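Local coordinates for protein filamentous hemagglutinin (Bordetella pertussis, PDB 1RWR) that serves as an adhesin exported by two-partner secretion, its N-terminal beta-helical secretion domain probably directing export across the outer membrane, at residues A[74-80]-A[99-105]; A[159-163]-A[193-198]; A[1-6]-A[35-40]; A[18-23]-A[44-50]. All coordinates share one frame; numbering follows the deposited sequence.

Interaction 1. Residues A[74-80]-A[99-105]; sequences SAILAEV and ADLIIAN
Strands 75-80 and 99-104 run parallel in successive coils of the right-handed beta-helix, their axes 4.5 Å apart and inclined by 15°, joined by six backbone hydrogen bonds from Asp100 N to Ser74 O at one end to Val80 N to Ala104 O at the other. Matching residues sit one above the next in ladders, as in other parallel beta-helices. On the inner face Ile76, Ala78, Leu101 and Ile103 form an aliphatic core: Leu101 CD2 rises to Ile76 CB (3.9 Å), and Ile103 CD1 covers the small Ala78 CB at 3.8 Å. Ala99 CB meets Ile76 CD1 at 4.0 Å. The other face bears Ala75, Leu77, Glu79, Asp100, Ile102 and Ala104. With its CG anti to the backbone N (chi1 173°), Leu77 lays CD1 against Ile102 CG2 at 3.6 Å. Ile102 CD1 reaches back to Ala75 CB (4.1 Å). The polar ends on this face turn to other partners: the Glu79 carboxylate to His33, Lys35 and Arg128, that of Asp100 to Asn121. Strand 128-132 packs over Leu77, Glu79 and Ala104. At the ladder's end Asn105, whose OD1 accepts from Asn107 N and whose ND2 donates to Ser84 O and Ser86 OG, also sets ND2 3.5 Å from Val80 CG2.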
loop_
_atom_site.group_PDB
_atom_site.type_symbol
_atom_site.label_atom_id
_atom_site.label_comp_id
_atom_site.label_asym_id
_atom_site.label_seq_id
_atom_site.Cartn_x
_atom_site.Cartn_y
_atom_site.Cartn_z
ATOM N N SER A 74 2.990 0.629 17.500
ATOM C CA SER A 74 2.732 1.766 16.602
ATOM C C SER A 74 2.741 1.409 15.103
ATOM O O SER A 74 2.171 2.138 14.313
ATOM C CB SER A 74 3.662 2.940 16.919
ATOM O OG SER A 74 4.985 2.523 16.911
ATOM N N ALA A 75 3.326 0.270 14.731
ATOM C CA ALA A 75 3.368 -0.215 13.347
ATOM C C ALA A 75 3.273 -1.730 13.418
ATOM O O ALA A 75 3.945 -2.356 14.213
ATOM C CB ALA A 75 4.659 0.191 12.651
ATOM N N ILE A 76 2.419 -2.302 12.586
ATOM C CA ILE A 76 2.219 -3.728 12.524
ATOM C C ILE A 76 2.614 -4.146 11.104
ATOM O O ILE A 76 2.011 -3.718 10.126
ATOM C CB ILE A 76 0.724 -4.067 12.805
ATOM C CG1 ILE A 76 0.316 -3.690 14.260
ATOM C CG2 ILE A 76 0.471 -5.566 12.599
ATOM C CD1 ILE A 76 -1.177 -3.627 14.507
ATOM N N LEU A 77 3.681 -4.941 11.023
ATOM C CA LEU A 77 4.176 -5.510 9.808
ATOM C C LEU A 77 3.803 -6.985 9.746
ATOM O O LEU A 77 4.082 -7.739 10.686
ATOM C CB LEU A 77 5.691 -5.440 9.858
ATOM C CG LEU A 77 6.489 -6.126 8.758
ATOM C CD1 LEU A 77 6.181 -5.594 7.351
ATOM C CD2 LEU A 77 7.964 -5.914 9.088
ATOM N N ALA A 78 3.179 -7.377 8.652
ATOM C CA ALA A 78 2.900 -8.748 8.319
ATOM C C ALA A 78 3.752 -9.049 7.102
ATOM O O ALA A 78 3.533 -8.451 6.051
ATOM C CB ALA A 78 1.390 -8.930 7.957
ATOM N N GLU A 79 4.721 -9.946 7.246
ATOM C CA GLU A 79 5.659 -10.315 6.186
ATOM C C GLU A 79 5.487 -11.772 5.836
ATOM O O GLU A 79 5.546 -12.612 6.721
ATOM C CB GLU A 79 7.105 -10.147 6.688
ATOM C CG GLU A 79 8.139 -10.499 5.645
ATOM C CD GLU A 79 9.562 -10.620 6.182
ATOM O OE1 GLU A 79 9.789 -10.335 7.359
ATOM O OE2 GLU A 79 10.486 -10.930 5.386
ATOM N N VAL A 80 5.262 -12.078 4.572
ATOM C CA VAL A 80 5.181 -13.460 4.126
ATOM C C VAL A 80 6.582 -13.969 3.804
ATOM O O VAL A 80 7.304 -13.366 3.012
ATOM C CB VAL A 80 4.272 -13.614 2.899
ATOM C CG1 VAL A 80 4.370 -15.039 2.308
ATOM C CG2 VAL A 80 2.850 -13.306 3.252
ATOM N N ALA A 99 -2.618 1.856 14.637
ATOM C CA ALA A 99 -1.229 1.649 14.214
ATOM C C ALA A 99 -1.104 1.687 12.697
ATOM O O ALA A 99 -2.087 1.513 11.979
ATOM C CB ALA A 99 -0.739 0.316 14.724
ATOM N N ASP A 100 0.099 1.955 12.207
ATOM C CA ASP A 100 0.421 1.725 10.805
ATOM C C ASP A 100 0.334 0.229 10.481
ATOM O O ASP A 100 0.649 -0.624 11.313
ATOM C CB ASP A 100 1.863 2.166 10.481
ATOM C CG ASP A 100 2.061 3.683 10.506
ATOM O OD1 ASP A 100 1.082 4.466 10.482
ATOM O OD2 ASP A 100 3.209 4.158 10.556
ATOM N N LEU A 101 -0.158 -0.075 9.290
ATOM C CA LEU A 101 -0.186 -1.430 8.765
ATOM C C LEU A 101 0.740 -1.498 7.567
ATOM O O LEU A 101 0.671 -0.662 6.668
ATOM C CB LEU A 101 -1.607 -1.865 8.330
ATOM C CG LEU A 101 -2.651 -1.988 9.439
ATOM C CD1 LEU A 101 -4.001 -2.316 8.791
ATOM C CD2 LEU A 101 -2.262 -3.061 10.458
ATOM N N ILE A 102 1.581 -2.520 7.551
ATOM C CA ILE A 102 2.456 -2.824 6.421
ATOM C C ILE A 102 2.281 -4.287 6.118
ATOM O O ILE A 102 2.505 -5.137 6.999
ATOM C CB ILE A 102 3.956 -2.552 6.762
ATOM C CG1 ILE A 102 4.207 -1.133 7.277
ATOM C CG2 ILE A 102 4.795 -2.803 5.542
ATOM C CD1 ILE A 102 3.971 -0.937 8.737
ATOM N N ILE A 103 1.890 -4.582 4.881
ATOM C CA ILE A 103 1.751 -5.947 4.386
ATOM C C ILE A 103 2.805 -6.150 3.294
ATOM O O ILE A 103 2.792 -5.495 2.278
ATOM C CB ILE A 103 0.331 -6.229 3.832
ATOM C CG1 ILE A 103 -0.806 -5.810 4.795
ATOM C CG2 ILE A 103 0.216 -7.743 3.458
ATOM C CD1 ILE A 103 -0.768 -6.437 6.061
ATOM N N ALA A 104 3.735 -7.056 3.528
ATOM C CA ALA A 104 4.883 -7.289 2.641
ATOM C C ALA A 104 4.916 -8.718 2.149
ATOM O O ALA A 104 5.021 -9.672 2.937
ATOM C CB ALA A 104 6.184 -6.947 3.365
ATOM N N ASN A 105 4.860 -8.894 0.834
ATOM C CA ASN A 105 4.964 -10.212 0.253
ATOM C C ASN A 105 5.699 -10.092 -1.113
ATOM O O ASN A 105 5.113 -9.662 -2.100
ATOM C CB ASN A 105 3.576 -10.843 0.104
ATOM C CG ASN A 105 3.664 -12.303 -0.371
ATOM O OD1 ASN A 105 4.720 -12.726 -0.890
ATOM N ND2 ASN A 105 2.586 -13.049 -0.224
#

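Interaction 2. Residues A[159-163]-A[193-198]; sequences YFDVV and YDHATR
The Tyr159 ring carries the Arg198 guanidinium flat on one face, planes 14° apart, with Arg198 NE above the ring centre and His195 CE1 at the ring edge. Arg198 CD adds a CH-pi contact, 3.8 Å from the Tyr159 centroid. The guanidinium thus has Tyr159 over one face and the Asp161 carboxylate at its edge, nearly coplanar. It grips side-on: Arg198 NH2 to Asp161 OD1 (2.8 Å) on the syn lone pair, and Arg198 NE to Asp161 OD2 (2.9 Å), also on the syn side. Both bonds are close to straight, and a bend in the arginine chain at chi3 (61°) turns the group onto the ring. Tyr193 OH donates to the same Asp161 OD2 at 2.6 Å from above the carboxylate plane, while Val163 CG2 lies over one face of the Tyr193 ring. Water 1 joins Tyr159 OH to His195 O. The contact fastens the turn after strand 191-194, part of a four-stranded antiparallel sheet, onto strand 159-164 of the beta-helix. Three donor bonds hold the Asp161 carboxylate, two of them on OD2, which fixes its rotation. With arginine and tyrosine both donating to it, this buried aspartate is probably kept ionised.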
loop_
_atom_site.group_PDB
_atom_site.type_symbol
_atom_site.label_atom_id
_atom_site.label_comp_id
_atom_site.label_asym_id
_atom_site.label_seq_id
_atom_site.Cartn_x
_atom_site.Cartn_y
_atom_site.Cartn_z
ATOM N N TYR A 159 -2.001 8.051 4.656
ATOM C CA TYR A 159 -1.619 7.659 3.289
ATOM C C TYR A 159 -1.878 6.189 3.068
ATOM O O TYR A 159 -1.947 5.375 4.023
ATOM C CB TYR A 159 -0.141 7.936 2.975
ATOM C CG TYR A 159 0.813 7.225 3.906
ATOM C CD1 TYR A 159 1.167 5.902 3.692
ATOM C CD2 TYR A 159 1.342 7.866 5.034
ATOM C CE1 TYR A 159 1.992 5.222 4.563
ATOM C CE2 TYR A 159 2.212 7.186 5.907
ATOM C CZ TYR A 159 2.518 5.865 5.662
ATOM O OH TYR A 159 3.325 5.170 6.520
ATOM N N PHE A 160 -1.990 5.864 1.779
ATOM C CA PHE A 160 -2.046 4.523 1.255
ATOM C C PHE A 160 -0.924 4.457 0.251
ATOM O O PHE A 160 -0.957 5.166 -0.775
ATOM C CB PHE A 160 -3.382 4.277 0.549
ATOM C CG PHE A 160 -3.449 2.966 -0.195
ATOM C CD1 PHE A 160 -3.369 1.775 0.498
ATOM C CD2 PHE A 160 -3.621 2.929 -1.582
ATOM C CE1 PHE A 160 -3.420 0.519 -0.184
ATOM C CE2 PHE A 160 -3.626 1.710 -2.267
ATOM C CZ PHE A 160 -3.566 0.506 -1.570
ATOM N N ASP A 161 0.061 3.602 0.517
ATOM C CA ASP A 161 1.250 3.457 -0.322
ATOM C C ASP A 161 1.282 2.052 -0.862
ATOM O O ASP A 161 1.026 1.058 -0.121
ATOM C CB ASP A 161 2.541 3.649 0.471
ATOM C CG ASP A 161 2.859 5.082 0.781
ATOM O OD1 ASP A 161 2.086 6.014 0.397
ATOM O OD2 ASP A 161 3.937 5.370 1.400
ATOM N N VAL A 162 1.591 1.969 -2.147
ATOM C CA VAL A 162 1.786 0.701 -2.856
ATOM C C VAL A 162 3.204 0.745 -3.416
ATOM O O VAL A 162 3.532 1.627 -4.222
ATOM C CB VAL A 162 0.818 0.529 -4.007
ATOM C CG1 VAL A 162 1.127 -0.755 -4.755
ATOM C CG2 VAL A 162 -0.615 0.497 -3.538
ATOM N N VAL A 163 4.055 -0.175 -2.949
ATOM C CA VAL A 163 5.494 -0.138 -3.228
ATOM C C VAL A 163 5.945 -1.514 -3.731
ATOM O O VAL A 163 5.966 -2.481 -2.983
ATOM C CB VAL A 163 6.263 0.272 -1.940
ATOM C CG1 VAL A 163 7.748 0.453 -2.247
ATOM C CG2 VAL A 163 5.671 1.564 -1.366
ATOM N N TYR A 193 12.704 1.475 -0.016
ATOM C CA TYR A 193 11.752 2.465 0.465
ATOM C C TYR A 193 11.823 2.560 1.970
ATOM O O TYR A 193 11.590 1.575 2.684
ATOM C CB TYR A 193 10.354 2.066 0.054
ATOM C CG TYR A 193 9.277 3.134 0.145
ATOM C CD1 TYR A 193 9.259 4.209 -0.726
ATOM C CD2 TYR A 193 8.253 3.024 1.066
ATOM C CE1 TYR A 193 8.251 5.164 -0.688
ATOM C CE2 TYR A 193 7.227 3.988 1.111
ATOM C CZ TYR A 193 7.230 5.030 0.217
ATOM O OH TYR A 193 6.198 5.929 0.201
ATOM N N ASP A 194 12.185 3.731 2.458
ATOM C CA ASP A 194 12.219 3.940 3.882
ATOM C C ASP A 194 10.822 4.291 4.396
ATOM O O ASP A 194 10.264 5.314 4.037
ATOM C CB ASP A 194 13.172 5.077 4.224
ATOM C CG ASP A 194 13.202 5.323 5.701
ATOM O OD1 ASP A 194 13.529 4.355 6.407
ATOM O OD2 ASP A 194 12.870 6.377 6.250
ATOM N N HIS A 195 10.298 3.484 5.291
ATOM C CA HIS A 195 8.923 3.646 5.770
ATOM C C HIS A 195 8.719 4.955 6.547
ATOM O O HIS A 195 7.671 5.602 6.443
ATOM C CB HIS A 195 8.532 2.444 6.623
ATOM C CG HIS A 195 7.141 2.522 7.139
ATOM N ND1 HIS A 195 6.039 2.141 6.390
ATOM C CD2 HIS A 195 6.665 2.978 8.315
ATOM C CE1 HIS A 195 4.946 2.361 7.096
ATOM N NE2 HIS A 195 5.296 2.872 8.262
ATOM N N ALA A 196 9.722 5.381 7.298
ATOM C CA ALA A 196 9.526 6.613 8.080
ATOM C C ALA A 196 9.532 7.887 7.223
ATOM O O ALA A 196 8.766 8.810 7.492
ATOM C CB ALA A 196 10.575 6.728 9.249
ATOM N N THR A 197 10.374 7.953 6.191
ATOM C CA THR A 197 10.457 9.173 5.349
ATOM C C THR A 197 9.637 9.112 4.064
ATOM O O THR A 197 9.455 10.137 3.367
ATOM C CB THR A 197 11.899 9.484 4.994
ATOM O OG1 THR A 197 12.477 8.379 4.281
ATOM C CG2 THR A 197 12.746 9.659 6.273
ATOM N N ARG A 198 9.162 7.905 3.750
ATOM C CA ARG A 198 8.505 7.623 2.468
ATOM C C ARG A 198 9.341 8.064 1.266
ATOM O O ARG A 198 8.811 8.646 0.306
ATOM C CB ARG A 198 7.103 8.219 2.458
ATOM C CG ARG A 198 6.267 7.637 3.561
ATOM C CD ARG A 198 4.901 8.200 3.686
ATOM N NE ARG A 198 4.063 8.004 2.507
ATOM C CZ ARG A 198 3.461 8.971 1.848
ATOM N NH1 ARG A 198 3.641 10.263 2.201
ATOM N NH2 ARG A 198 2.664 8.677 0.834
HETATM O O HOH W 1 5.556 5.001 5.195
#

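Interaction 3. Residues A[1-6]-A[35-40]; sequences QGLVPQ and KFQQFN
A classic beta bulge joins the N-terminal segment 1-6 antiparallel to the corner at 37 in segment 35-40, at the end of strand 31-36, the outermost of the long parallel sheet. Gln37 and Gln38 both face Val4: Val4 N donates to Gln38 O (2.9 Å) and Val4 O accepts from Gln37 N (2.8 Å), after which the register slips by one and Pro5 pairs with Phe36. Gln6 N then bonds to Lys35 O, and water 2 bridges Gln6 O and Lys35 N. Val4 lies beside Gln37, CG1 against Gln37 OE1, while CG2 touches Gln38 NE2. The Gln6 amide crosses obliquely over the corner, its plane 49° from that of the Gln37 amide; Gln6 NE2 bonds to Thr81 and Gln37 NE2 to Asp82. Near the chain start, Asn40 ND2 donates to Gly2 O at 2.9 Å in the carbonyl plane, the oxygen lying close to the plane of the Asn40 amide. On the inner side Leu3 lies beside Phe39, pointing the same way, with Leu3 CD2 3.4 Å from Phe39 CD1. The Phe39 ring presents its edge to the face of Phe36, and Pro5 CB meets Phe36 CE1 at 4.0 Å. Leu3, Phe36 and Phe39 inward, with Val4 among the glutamines on the outer side of an antiparallel edge, are consistent with an N-terminal cap on a beta-helix.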
loop_
_atom_site.group_PDB
_atom_site.type_symbol
_atom_site.label_atom_id
_atom_site.label_comp_id
_atom_site.label_asym_id
_atom_site.label_seq_id
_atom_site.Cartn_x
_atom_site.Cartn_y
_atom_site.Cartn_z
ATOM N N GLN A 1 -3.798 -20.653 1.389
ATOM C CA GLN A 1 -4.837 -19.720 0.875
ATOM C C GLN A 1 -5.402 -18.883 2.015
ATOM O O GLN A 1 -6.266 -18.011 1.814
ATOM C CB GLN A 1 -5.932 -20.564 0.242
ATOM C CG GLN A 1 -5.491 -22.026 0.145
ATOM C CD GLN A 1 -6.621 -22.981 -0.161
ATOM O OE1 GLN A 1 -6.381 -24.169 -0.474
ATOM N NE2 GLN A 1 -7.865 -22.481 -0.066
ATOM N N GLY A 2 -4.887 -19.143 3.209
ATOM C CA GLY A 2 -5.411 -18.565 4.416
ATOM C C GLY A 2 -4.336 -17.825 5.176
ATOM O O GLY A 2 -3.547 -17.106 4.584
ATOM N N LEU A 3 -4.362 -17.972 6.497
ATOM C CA LEU A 3 -3.429 -17.285 7.397
ATOM C C LEU A 3 -2.673 -18.321 8.199
ATOM O O LEU A 3 -3.273 -19.035 9.023
ATOM C CB LEU A 3 -4.212 -16.371 8.367
ATOM C CG LEU A 3 -4.851 -15.106 7.859
ATOM C CD1 LEU A 3 -5.906 -14.550 8.836
ATOM C CD2 LEU A 3 -3.793 -14.063 7.599
ATOM N N VAL A 4 -1.370 -18.403 7.976
ATOM C CA VAL A 4 -0.520 -19.351 8.668
ATOM C C VAL A 4 0.633 -18.584 9.274
ATOM O O VAL A 4 1.579 -18.252 8.572
ATOM C CB VAL A 4 -0.010 -20.474 7.700
ATOM C CG1 VAL A 4 0.866 -21.471 8.427
ATOM C CG2 VAL A 4 -1.164 -21.181 7.101
ATOM N N PRO A 5 0.554 -18.291 10.570
ATOM C CA PRO A 5 1.606 -17.507 11.216
ATOM C C PRO A 5 2.845 -18.319 11.531
ATOM O O PRO A 5 2.830 -19.591 11.509
ATOM C CB PRO A 5 0.954 -17.063 12.523
ATOM C CG PRO A 5 0.020 -18.199 12.871
ATOM C CD PRO A 5 -0.501 -18.698 11.531
ATOM N N GLN A 6 3.891 -17.572 11.854
ATOM C CA GLN A 6 5.156 -18.109 12.343
ATOM C C GLN A 6 5.574 -17.380 13.617
ATOM O O GLN A 6 5.078 -16.293 13.907
ATOM C CB GLN A 6 6.230 -17.950 11.275
ATOM C CG GLN A 6 5.946 -18.851 10.049
ATOM C CD GLN A 6 6.818 -18.616 8.844
ATOM O OE1 GLN A 6 7.043 -19.551 8.051
ATOM N NE2 GLN A 6 7.307 -17.430 8.678
ATOM N N LYS A 35 5.776 -12.660 11.059
ATOM C CA LYS A 35 6.101 -13.477 9.884
ATOM C C LYS A 35 5.021 -14.496 9.703
ATOM O O LYS A 35 4.497 -15.046 10.678
ATOM C CB LYS A 35 7.472 -14.142 10.020
ATOM C CG LYS A 35 8.636 -13.144 9.862
ATOM C CD LYS A 35 9.954 -13.792 10.192
ATOM C CE LYS A 35 11.096 -12.813 10.082
ATOM N NZ LYS A 35 11.586 -12.711 8.654
ATOM N N PHE A 36 4.683 -14.744 8.447
ATOM C CA PHE A 36 3.671 -15.698 8.043
ATOM C C PHE A 36 4.183 -16.557 6.914
ATOM O O PHE A 36 4.819 -16.061 5.982
ATOM C CB PHE A 36 2.457 -14.965 7.481
ATOM C CG PHE A 36 1.670 -14.204 8.493
ATOM C CD1 PHE A 36 0.577 -14.779 9.102
ATOM C CD2 PHE A 36 2.035 -12.900 8.848
ATOM C CE1 PHE A 36 -0.172 -14.077 10.054
ATOM C CE2 PHE A 36 1.271 -12.209 9.780
ATOM C CZ PHE A 36 0.180 -12.800 10.376
ATOM N N GLN A 37 3.876 -17.845 6.986
ATOM C CA GLN A 37 4.066 -18.738 5.845
ATOM C C GLN A 37 3.097 -18.373 4.706
ATOM O O GLN A 37 3.499 -18.381 3.526
ATOM C CB GLN A 37 3.828 -20.178 6.289
ATOM C CG GLN A 37 4.350 -21.213 5.342
ATOM C CD GLN A 37 3.256 -21.876 4.551
ATOM O OE1 GLN A 37 2.219 -22.281 5.109
ATOM N NE2 GLN A 37 3.469 -21.998 3.239
ATOM N N GLN A 38 1.849 -18.068 5.085
ATOM C CA GLN A 38 0.780 -17.640 4.201
ATOM C C GLN A 38 0.004 -16.488 4.852
ATOM O O GLN A 38 -0.334 -16.557 6.050
ATOM C CB GLN A 38 -0.201 -18.797 3.940
ATOM C CG GLN A 38 0.389 -19.886 3.069
ATOM C CD GLN A 38 -0.619 -20.914 2.695
ATOM O OE1 GLN A 38 -1.457 -20.681 1.798
ATOM N NE2 GLN A 38 -0.583 -22.048 3.381
ATOM N N PHE A 39 -0.230 -15.425 4.084
ATOM C CA PHE A 39 -1.067 -14.293 4.541
ATOM C C PHE A 39 -2.072 -13.888 3.489
ATOM O O PHE A 39 -1.699 -13.453 2.379
ATOM C CB PHE A 39 -0.208 -13.088 4.924
ATOM C CG PHE A 39 -0.983 -12.016 5.600
ATOM C CD1 PHE A 39 -1.162 -12.053 6.972
ATOM C CD2 PHE A 39 -1.570 -10.982 4.862
ATOM C CE1 PHE A 39 -1.922 -11.078 7.620
ATOM C CE2 PHE A 39 -2.369 -10.030 5.503
ATOM C CZ PHE A 39 -2.536 -10.087 6.872
ATOM N N ASN A 40 -3.341 -14.049 3.817
ATOM C CA ASN A 40 -4.437 -13.687 2.950
ATOM C C ASN A 40 -5.566 -13.181 3.813
ATOM O O ASN A 40 -5.786 -13.700 4.923
ATOM C CB ASN A 40 -4.915 -14.924 2.144
ATOM C CG ASN A 40 -3.847 -15.475 1.268
ATOM O OD1 ASN A 40 -3.617 -14.958 0.168
ATOM N ND2 ASN A 40 -3.129 -16.489 1.754
HETATM O O HOH W 2 5.998 -13.860 13.638
#

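Interaction 4. Residues A[18-23]-A[44-50]; sequences VPVVNI and PGVVFNN
A chi1 of -78° sets the Asn22 amide beside that of Asn49, whose own CG lies anti to the backbone N; the two point the same way with planes 46° apart. Asn49 ND2 donates to Asn22 OD1 (2.9 Å), in the carbonyl plane of the acceptor but tilted from the donor's own amide plane, with a bent N-H...O angle of 130°. Ile23 CG1 lies 3.4 Å from Asn49 O, while Ile23 CG2 comes to the edge of the Phe48 ring, 4.0 Å from Phe48 CD1. Before this end, strands 20-22 and 45-50 run parallel, in neighbouring coils of the beta-helix. Their backbones are linked by Val47 N to Pro19 O, Val21 N to Val47 O (2.8 Å) and Asn49 N to Val21 O. Val21 CG2 meets Val46 CG2 at 3.7 Å and Val21 CB approaches Phe48 CD1, on the side that faces Phe36. On the other face Val20 CG1 touches Asn49 CB (3.8 Å), and strand 61-63 covers Val20, Val47 and Asn49 through Leu63. At the start Val18 CG2 packs on Pro44 CG at 3.7 Å, beside the cis peptide bond before Pro44. Asn22 centres an inverse gamma turn that ends the strand. The chemistry is therefore mostly aliphatic, with one buried amide pair: the Asn49 side chain bonds to Asn22 OD1, Thr64 O and Gly51 N, and so ties the turn at Asn22 to the next coil and the loops beside it.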
loop_
_atom_site.group_PDB
_atom_site.type_symbol
_atom_site.label_atom_id
_atom_site.label_comp_id
_atom_site.label_asym_id
_atom_site.label_seq_id
_atom_site.Cartn_x
_atom_site.Cartn_y
_atom_site.Cartn_z
ATOM N N VAL A 18 -14.392 -14.476 12.168
ATOM C CA VAL A 18 -13.532 -13.502 11.483
ATOM C C VAL A 18 -12.172 -13.654 12.171
ATOM O O VAL A 18 -12.096 -13.570 13.389
ATOM C CB VAL A 18 -14.089 -12.068 11.588
ATOM C CG1 VAL A 18 -13.141 -11.049 11.013
ATOM C CG2 VAL A 18 -15.445 -11.973 10.869
ATOM N N PRO A 19 -11.107 -13.918 11.429
ATOM C CA PRO A 19 -9.809 -14.200 12.060
ATOM C C PRO A 19 -9.238 -13.029 12.852
ATOM O O PRO A 19 -9.451 -11.894 12.458
ATOM C CB PRO A 19 -8.871 -14.542 10.884
ATOM C CG PRO A 19 -9.556 -14.148 9.696
ATOM C CD PRO A 19 -11.048 -13.990 9.967
ATOM N N VAL A 20 -8.590 -13.348 13.976
ATOM C CA VAL A 20 -7.976 -12.384 14.864
ATOM C C VAL A 20 -6.493 -12.741 14.878
ATOM O O VAL A 20 -6.131 -13.873 15.210
ATOM C CB VAL A 20 -8.526 -12.456 16.302
ATOM C CG1 VAL A 20 -7.698 -11.583 17.251
ATOM C CG2 VAL A 20 -9.988 -12.098 16.355
ATOM N N VAL A 21 -5.649 -11.784 14.505
ATOM C CA VAL A 21 -4.216 -11.950 14.555
ATOM C C VAL A 21 -3.735 -11.403 15.878
ATOM O O VAL A 21 -3.792 -10.182 16.104
ATOM C CB VAL A 21 -3.507 -11.202 13.402
ATOM C CG1 VAL A 21 -2.014 -11.391 13.506
ATOM C CG2 VAL A 21 -4.018 -11.682 12.051
ATOM N N ASN A 22 -3.305 -12.308 16.766
ATOM C CA ASN A 22 -2.564 -11.922 17.959
ATOM C C ASN A 22 -1.108 -11.660 17.559
ATOM O O ASN A 22 -0.261 -12.540 17.590
ATOM C CB ASN A 22 -2.692 -12.976 19.068
ATOM C CG ASN A 22 -4.004 -12.882 19.792
ATOM O OD1 ASN A 22 -4.646 -11.838 19.779
ATOM N ND2 ASN A 22 -4.438 -13.997 20.423
ATOM N N ILE A 23 -0.868 -10.408 17.166
ATOM C CA ILE A 23 0.416 -9.939 16.718
ATOM C C ILE A 23 1.480 -10.135 17.808
ATOM O O ILE A 23 1.149 -10.204 18.998
ATOM C CB ILE A 23 0.351 -8.438 16.312
ATOM C CG1 ILE A 23 -0.119 -7.530 17.465
ATOM C CG2 ILE A 23 -0.590 -8.219 15.119
ATOM C CD1 ILE A 23 0.120 -6.023 17.164
ATOM N N PRO A 44 -15.272 -10.936 5.624
ATOM C CA PRO A 44 -15.362 -9.473 5.809
ATOM C C PRO A 44 -14.049 -8.761 6.180
ATOM O O PRO A 44 -14.019 -7.541 6.214
ATOM C CB PRO A 44 -16.325 -9.327 6.974
ATOM C CG PRO A 44 -16.455 -10.668 7.562
ATOM C CD PRO A 44 -15.814 -11.671 6.779
ATOM N N GLY A 45 -13.012 -9.530 6.434
ATOM C CA GLY A 45 -11.685 -8.996 6.699
ATOM C C GLY A 45 -10.946 -9.740 7.782
ATOM O O GLY A 45 -11.092 -10.933 7.944
ATOM N N VAL A 46 -10.144 -9.011 8.540
ATOM C CA VAL A 46 -9.286 -9.569 9.572
ATOM C C VAL A 46 -9.155 -8.520 10.671
ATOM O O VAL A 46 -9.195 -7.330 10.384
ATOM C CB VAL A 46 -7.850 -9.956 9.041
ATOM C CG1 VAL A 46 -7.046 -8.772 8.494
ATOM C CG2 VAL A 46 -7.043 -10.692 10.079
ATOM N N VAL A 47 -8.988 -8.980 11.900
ATOM C CA VAL A 47 -8.748 -8.080 13.012
ATOM C C VAL A 47 -7.312 -8.279 13.511
ATOM O O VAL A 47 -6.952 -9.394 13.918
ATOM C CB VAL A 47 -9.751 -8.345 14.146
ATOM C CG1 VAL A 47 -9.455 -7.453 15.384
ATOM C CG2 VAL A 47 -11.135 -8.128 13.637
ATOM N N PHE A 48 -6.538 -7.199 13.555
ATOM C CA PHE A 48 -5.236 -7.206 14.182
ATOM C C PHE A 48 -5.406 -6.823 15.643
ATOM O O PHE A 48 -5.930 -5.764 15.951
ATOM C CB PHE A 48 -4.281 -6.209 13.518
ATOM C CG PHE A 48 -3.891 -6.590 12.142
ATOM C CD1 PHE A 48 -2.855 -7.467 11.923
ATOM C CD2 PHE A 48 -4.605 -6.080 11.059
ATOM C CE1 PHE A 48 -2.496 -7.812 10.600
ATOM C CE2 PHE A 48 -4.274 -6.427 9.790
ATOM C CZ PHE A 48 -3.220 -7.289 9.552
ATOM N N ASN A 49 -4.968 -7.686 16.545
ATOM C CA ASN A 49 -5.248 -7.470 17.972
ATOM C C ASN A 49 -4.148 -6.663 18.620
ATOM O O ASN A 49 -3.148 -7.201 19.038
ATOM C CB ASN A 49 -5.483 -8.802 18.712
ATOM C CG ASN A 49 -6.009 -8.607 20.138
ATOM O OD1 ASN A 49 -6.041 -7.481 20.664
ATOM N ND2 ASN A 49 -6.401 -9.710 20.780
ATOM N N ASN A 50 -4.361 -5.352 18.708
ATOM C CA ASN A 50 -3.424 -4.454 19.388
ATOM C C ASN A 50 -4.008 -3.978 20.726
ATOM O O ASN A 50 -3.823 -2.802 21.131
ATOM C CB ASN A 50 -3.131 -3.261 18.490
ATOM C CG ASN A 50 -1.800 -2.579 18.775
ATOM O OD1 ASN A 50 -0.855 -3.159 19.323
ATOM N ND2 ASN A 50 -1.698 -1.331 18.305
#

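How the interactions relate
Interactions 1, 3 and 4 cluster toward the N-terminal end of the beta-helix and share its interior: Ile76 and Leu101 of interaction 1 pack on Ile23 and Phe48 of interaction 4, and Phe39 of interaction 3 meets both Val80 and Phe48. Interactions 1 and 4 are buried parallel pairings on different sheets of the helix, whereas interaction 3 is partly exposed, antiparallel and rich in amides. Strands 31-36 and 75-80 are neighbours, linking 3 to 1 through the Lys35-Glu79 salt bridge. Interaction 2, its centre about 12 Å from that of interaction 1, is also buried, but under a hairpin laid on the outside of the helix, and is held by ionic and aromatic contacts; His195 packs against Asp100 and Ile102.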